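Local coordinates for protein M32 carboxypeptidase (PDB 7A03) that probably removes amino acids from the C-terminal end of peptides as a metal-dependent carboxypeptidase of the M32 family, at residues S487-L490 with D491-G495. Numbering follows the deposited sequence.
Sequences SYFL and DYAAG
Phe489 and Tyr492, three residues apart on helix 486-497, form an offset edge-to-face aromatic pair. The edge of the Tyr492 ring is turned toward the face of Phe489. The ring centroids are 5.7 Å apart and the planes are inclined at 61°. Tyr492 touches with the CD2-CE2 side of its ring: its CE2 lies 4.1 Å from CE1 of Phe489. Phe489 CG stands anti to the backbone N (chi1 -176°), and the ring swings forward along the helix to meet Tyr492. In Tyr492 a first torsion of 150°, short of true anti, leaves the CD2 edge beside Phe489. This ring also brings its edge close to a carbonyl, with CD2 3.7 Å from Phe489 O. The methyl group of Ala493 approaches the same side of the Phe489 ring obliquely, near the opposite edge, its CB 4.2 Å from CE2. Phe489 is buried, and Phe427 and His359 add further edge-to-face contacts to its ring. Beyond the pair, the Tyr492 hydroxyl is hydrogen-bonded to Glu355 and Lys496. These bonds hold the phenol at its far end, while Phe489 supports its flank. With an alanine for Tyr492, this side of the Phe489 ring would probably be less well packed, and Glu355 and Lys496 would lose the hydroxyl they share. The backbone beneath is regular. Ala493 N donates to Phe489 O at 2.9 Å, and Ala494 N donates to Leu490 O at 2.8 Å. Leu490 points to another side of the helix, where it packs on Ala183 and Leu184 of helix 170-192. The arrangement is an i to i+3 aromatic pair on an alpha-helix, here the last helix of the largely helical M32 carboxypeptidase fold, packed among helices 170-192, 293-307 and 420-439.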
# COMPACT_ATOMS: atom_id res chain seq x y z
N SER A 487 11.87 15.55 3.15
CA SER A 487 11.77 16.95 2.75
C SER A 487 10.89 17.15 1.51
O SER A 487 10.19 18.16 1.38
CB SER A 487 13.17 17.52 2.52
OG SER A 487 13.85 16.80 1.51
N TYR A 488 10.93 16.20 0.58
CA TYR A 488 10.10 16.34 -0.62
C TYR A 488 8.62 16.37 -0.26
O TYR A 488 7.86 17.23 -0.76
CB TYR A 488 10.39 15.18 -1.57
CG TYR A 488 11.70 15.24 -2.32
CD1 TYR A 488 12.84 14.65 -1.80
CD2 TYR A 488 11.78 15.84 -3.57
CE1 TYR A 488 14.04 14.68 -2.51
CE2 TYR A 488 12.97 15.88 -4.28
CZ TYR A 488 14.09 15.29 -3.75
OH TYR A 488 15.27 15.32 -4.45
N PHE A 489 8.18 15.42 0.58
CA PHE A 489 6.80 15.43 1.03
C PHE A 489 6.49 16.72 1.78
O PHE A 489 5.42 17.30 1.60
CB PHE A 489 6.51 14.23 1.92
CG PHE A 489 5.07 14.14 2.34
CD1 PHE A 489 4.14 13.50 1.52
CD2 PHE A 489 4.65 14.69 3.52
CE1 PHE A 489 2.80 13.44 1.90
CE2 PHE A 489 3.31 14.62 3.91
CZ PHE A 489 2.39 13.99 3.09
N LEU A 490 7.43 17.19 2.61
CA LEU A 490 7.17 18.40 3.38
C LEU A 490 6.94 19.58 2.45
O LEU A 490 5.99 20.35 2.63
CB LEU A 490 8.29 18.69 4.37
CG LEU A 490 8.08 19.95 5.23
CD1 LEU A 490 6.77 19.86 6.00
CD2 LEU A 490 9.24 20.21 6.18
N ASP A 491 7.80 19.74 1.44
CA ASP A 491 7.67 20.90 0.55
C ASP A 491 6.37 20.83 -0.23
O ASP A 491 5.70 21.85 -0.43
CB ASP A 491 8.85 21.00 -0.42
CG ASP A 491 10.17 21.28 0.28
OD1 ASP A 491 10.16 21.57 1.49
OD2 ASP A 491 11.21 21.22 -0.42
N TYR A 492 5.99 19.62 -0.65
CA TYR A 492 4.72 19.44 -1.35
C TYR A 492 3.54 19.80 -0.46
O TYR A 492 2.60 20.51 -0.87
CB TYR A 492 4.66 17.97 -1.80
CG TYR A 492 3.26 17.37 -1.90
CD1 TYR A 492 2.43 17.69 -2.97
CD2 TYR A 492 2.80 16.48 -0.93
CE1 TYR A 492 1.16 17.16 -3.06
CE2 TYR A 492 1.52 15.94 -1.03
CZ TYR A 492 0.72 16.29 -2.09
OH TYR A 492 -0.54 15.76 -2.20
N ALA A 493 3.59 19.35 0.80
CA ALA A 493 2.48 19.58 1.73
C ALA A 493 2.40 21.03 2.16
O ALA A 493 1.31 21.61 2.21
CB ALA A 493 2.66 18.67 2.95
N ALA A 494 3.53 21.62 2.53
CA ALA A 494 3.56 23.04 2.88
C ALA A 494 3.11 23.90 1.71
O ALA A 494 2.34 24.85 1.90
CB ALA A 494 4.97 23.43 3.33
N GLY A 495 3.55 23.57 0.49
CA GLY A 495 3.13 24.35 -0.66
C GLY A 495 1.63 24.33 -0.87
O GLY A 495 1.04 25.33 -1.28